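Local coordinates for protein acyl-CoA dehydrogenase (Thermus thermophilus, PDB 2Z1Q) that probably oxidises saturated acyl-CoA thioesters to their 2,3-dehydroacyl-CoA counterparts, using bound flavin-adenine dinucleotide as cofactor, at residues Lys455-Val460 and Asp484-Ala489. Numbering follows the deposited sequence.
Sequences KLALMV and DILIDA
A chi1 of -179° places CG of Leu456 on the far side from its own amide N and extends the isobutyl group across to Ile485, whose own first torsion of -58° sets CG1 beside the backbone N and sends CG2 the other way, beside the carbonyl carbon. The pair belongs to an antiparallel helical hairpin, in which helix 445-468 turns back through a short connection into helix 476-502 within the all-helical C-terminal part of this acyl-CoA dehydrogenase. It illustrates a small residue placed where two helices approach, flanked by branched neighbours. The local axes approach to 9.2 Å and run 164° apart in direction. Ala457 stands at the narrowest point, its CA 6.1 Å from the CA of Ile485.

Beside this alanine, Leu456 and Ile485 cross at roughly a right angle, and Leu456 CD2 lies 3.7 Å from Ile485 CD1. Of the two branches of the isoleucine, the longer ends in CD1, which meets the leucine alone, while the shorter CG2 touches both Leu456 CD2 and Ala457 CB, 4.1 Å from each. The four touching residues are buried, and the interface between the two segments is wholly apolar.

Other parts of the chain close over the seam. Leu456 also packs on Ala521 and Ala525 of helix 505-528 and on Ala545 of helix 535-547, while Leu412 of helix 410-413 touches both Ala457 and Leu486. Salt bridges join Asp484 to Arg405 of helix 401-407 and Asp488 to Arg520 of helix 505-528.

Leu486 completes the contact from beside Ile485: its CB does not head straight for the other helix, yet the branch bends inward until CD2 rests 3.7 Å from the methyl CB of Ala457.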
ATOM      1  N   LYS B 455      -1.147  29.201   7.640  1.00 32.76           N
ATOM      2  CA  LYS B 455      -2.054  30.198   7.084  1.00 33.78           C
ATOM      3  C   LYS B 455      -2.940  29.550   6.019  1.00 31.96           C
ATOM      4  O   LYS B 455      -4.139  29.827   5.953  1.00 31.89           O
ATOM      5  CB  LYS B 455      -1.271  31.359   6.451  1.00 35.64           C
ATOM      6  CG  LYS B 455      -0.482  32.204   7.439  1.00 38.86           C
ATOM      7  CD  LYS B 455       0.192  33.384   6.747  1.00 42.53           C
ATOM      8  CE  LYS B 455       0.864  34.307   7.763  1.00 44.67           C
ATOM      9  NZ  LYS B 455       1.993  33.649   8.474  1.00 47.17           N
ATOM     10  N   LEU B 456      -2.350  28.689   5.192  1.00 30.07           N
ATOM     11  CA  LEU B 456      -3.101  28.023   4.127  1.00 31.01           C
ATOM     12  C   LEU B 456      -4.302  27.290   4.709  1.00 30.77           C
ATOM     13  O   LEU B 456      -5.427  27.428   4.219  1.00 30.26           O
ATOM     14  CB  LEU B 456      -2.208  27.029   3.365  1.00 31.41           C
ATOM     15  CG  LEU B 456      -2.860  26.269   2.195  1.00 32.23           C
ATOM     16  CD1 LEU B 456      -3.270  27.246   1.098  1.00 31.56           C
ATOM     17  CD2 LEU B 456      -1.882  25.242   1.641  1.00 30.39           C
ATOM     18  N   ALA B 457      -4.052  26.516   5.762  1.00 31.36           N
ATOM     19  CA  ALA B 457      -5.096  25.758   6.445  1.00 32.35           C
ATOM     20  C   ALA B 457      -6.186  26.707   6.908  1.00 33.89           C
ATOM     21  O   ALA B 457      -7.368  26.490   6.647  1.00 34.97           O
ATOM     22  CB  ALA B 457      -4.509  25.020   7.643  1.00 32.41           C
ATOM     23  N   LEU B 458      -5.781  27.767   7.599  1.00 35.08           N
ATOM     24  CA  LEU B 458      -6.736  28.754   8.097  1.00 36.47           C
ATOM     25  C   LEU B 458      -7.564  29.362   6.976  1.00 36.07           C
ATOM     26  O   LEU B 458      -8.765  29.575   7.122  1.00 37.33           O
ATOM     27  CB  LEU B 458      -6.002  29.865   8.854  1.00 37.48           C
ATOM     28  CG  LEU B 458      -5.509  29.491  10.254  1.00 39.55           C
ATOM     29  CD1 LEU B 458      -4.430  30.456  10.736  1.00 40.12           C
ATOM     30  CD2 LEU B 458      -6.702  29.486  11.190  1.00 41.01           C
ATOM     31  N   MET B 459      -6.926  29.638   5.848  1.00 36.06           N
ATOM     32  CA  MET B 459      -7.635  30.241   4.732  1.00 34.91           C
ATOM     33  C   MET B 459      -8.734  29.322   4.215  1.00 33.72           C
ATOM     34  O   MET B 459      -9.878  29.743   4.036  1.00 34.24           O
ATOM     35  CB  MET B 459      -6.666  30.563   3.596  1.00 34.20           C
ATOM     36  CG  MET B 459      -7.239  31.506   2.564  1.00 35.23           C
ATOM     37  SD  MET B 459      -6.556  31.187   0.926  1.00 40.48           S
ATOM     38  CE  MET B 459      -4.890  31.814   1.096  1.00 39.91           C
ATOM     39  N   VAL B 460      -8.384  28.066   3.970  1.00 32.84           N
ATOM     40  CA  VAL B 460      -9.356  27.117   3.462  1.00 31.73           C
ATOM     41  C   VAL B 460     -10.436  26.826   4.490  1.00 31.66           C
ATOM     42  O   VAL B 460     -11.625  26.804   4.167  1.00 30.11           O
ATOM     43  CB  VAL B 460      -8.687  25.805   3.077  1.00 31.84           C
ATOM     44  CG1 VAL B 460      -9.736  24.813   2.603  1.00 30.61           C
ATOM     45  CG2 VAL B 460      -7.654  26.061   2.001  1.00 30.20           C
ATOM     46  N   ASP B 484      -4.838  17.358   6.151  1.00 26.93           N
ATOM     47  CA  ASP B 484      -3.560  16.987   5.555  1.00 27.40           C
ATOM     48  C   ASP B 484      -2.560  18.154   5.592  1.00 26.35           C
ATOM     49  O   ASP B 484      -1.352  17.946   5.683  1.00 26.31           O
ATOM     50  CB  ASP B 484      -3.765  16.482   4.127  1.00 26.44           C
ATOM     51  CG  ASP B 484      -4.446  15.122   4.092  1.00 29.28           C
ATOM     52  OD1 ASP B 484      -4.099  14.289   4.957  1.00 30.04           O
ATOM     53  OD2 ASP B 484      -5.316  14.880   3.224  1.00 27.75           O
ATOM     54  N   ILE B 485      -3.064  19.379   5.544  1.00 26.44           N
ATOM     55  CA  ILE B 485      -2.171  20.529   5.598  1.00 26.42           C
ATOM     56  C   ILE B 485      -1.687  20.693   7.042  1.00 25.65           C
ATOM     57  O   ILE B 485      -0.493  20.885   7.284  1.00 25.37           O
ATOM     58  CB  ILE B 485      -2.891  21.794   5.104  1.00 25.99           C
ATOM     59  CG1 ILE B 485      -3.386  21.544   3.677  1.00 26.10           C
ATOM     60  CG2 ILE B 485      -1.942  22.991   5.126  1.00 27.25           C
ATOM     61  CD1 ILE B 485      -4.143  22.681   3.068  1.00 26.27           C
ATOM     62  N   LEU B 486      -2.613  20.564   7.993  1.00 25.15           N
ATOM     63  CA  LEU B 486      -2.283  20.677   9.414  1.00 26.55           C
ATOM     64  C   LEU B 486      -1.275  19.598   9.808  1.00 27.40           C
ATOM     65  O   LEU B 486      -0.350  19.862  10.585  1.00 29.35           O
ATOM     66  CB  LEU B 486      -3.560  20.561  10.267  1.00 26.06           C
ATOM     67  CG  LEU B 486      -4.554  21.717  10.100  1.00 27.34           C
ATOM     68  CD1 LEU B 486      -5.867  21.392  10.804  1.00 25.64           C
ATOM     69  CD2 LEU B 486      -3.945  22.994  10.661  1.00 26.53           C
ATOM     70  N   ILE B 487      -1.445  18.396   9.254  1.00 26.18           N
ATOM     71  CA  ILE B 487      -0.537  17.280   9.526  1.00 26.08           C
ATOM     72  C   ILE B 487       0.875  17.569   9.030  1.00 25.81           C
ATOM     73  O   ILE B 487       1.844  17.355   9.757  1.00 27.15           O
ATOM     74  CB  ILE B 487      -1.015  15.971   8.842  1.00 25.89           C
ATOM     75  CG1 ILE B 487      -2.324  15.517   9.491  1.00 25.92           C
ATOM     76  CG2 ILE B 487       0.096  14.900   8.899  1.00 22.05           C
ATOM     77  CD1 ILE B 487      -3.021  14.381   8.797  1.00 26.52           C
ATOM     78  N   ASP B 488       0.996  18.032   7.789  1.00 26.43           N
ATOM     79  CA  ASP B 488       2.314  18.320   7.222  1.00 26.79           C
ATOM     80  C   ASP B 488       2.953  19.529   7.875  1.00 26.22           C
ATOM     81  O   ASP B 488       4.171  19.644   7.931  1.00 25.96           O
ATOM     82  CB  ASP B 488       2.220  18.560   5.718  1.00 27.82           C
ATOM     83  CG  ASP B 488       2.248  17.277   4.923  1.00 29.43           C
ATOM     84  OD1 ASP B 488       1.711  17.262   3.795  1.00 29.50           O
ATOM     85  OD2 ASP B 488       2.815  16.285   5.417  1.00 32.81           O
ATOM     86  N   ALA B 489       2.115  20.436   8.352  1.00 25.73           N
ATOM     87  CA  ALA B 489       2.602  21.637   8.997  1.00 27.69           C
ATOM     88  C   ALA B 489       3.248  21.217  10.311  1.00 27.56           C
ATOM     89  O   ALA B 489       4.433  21.455  10.526  1.00 27.51           O
ATOM     90  CB  ALA B 489       1.439  22.609   9.249  1.00 25.45           C
TER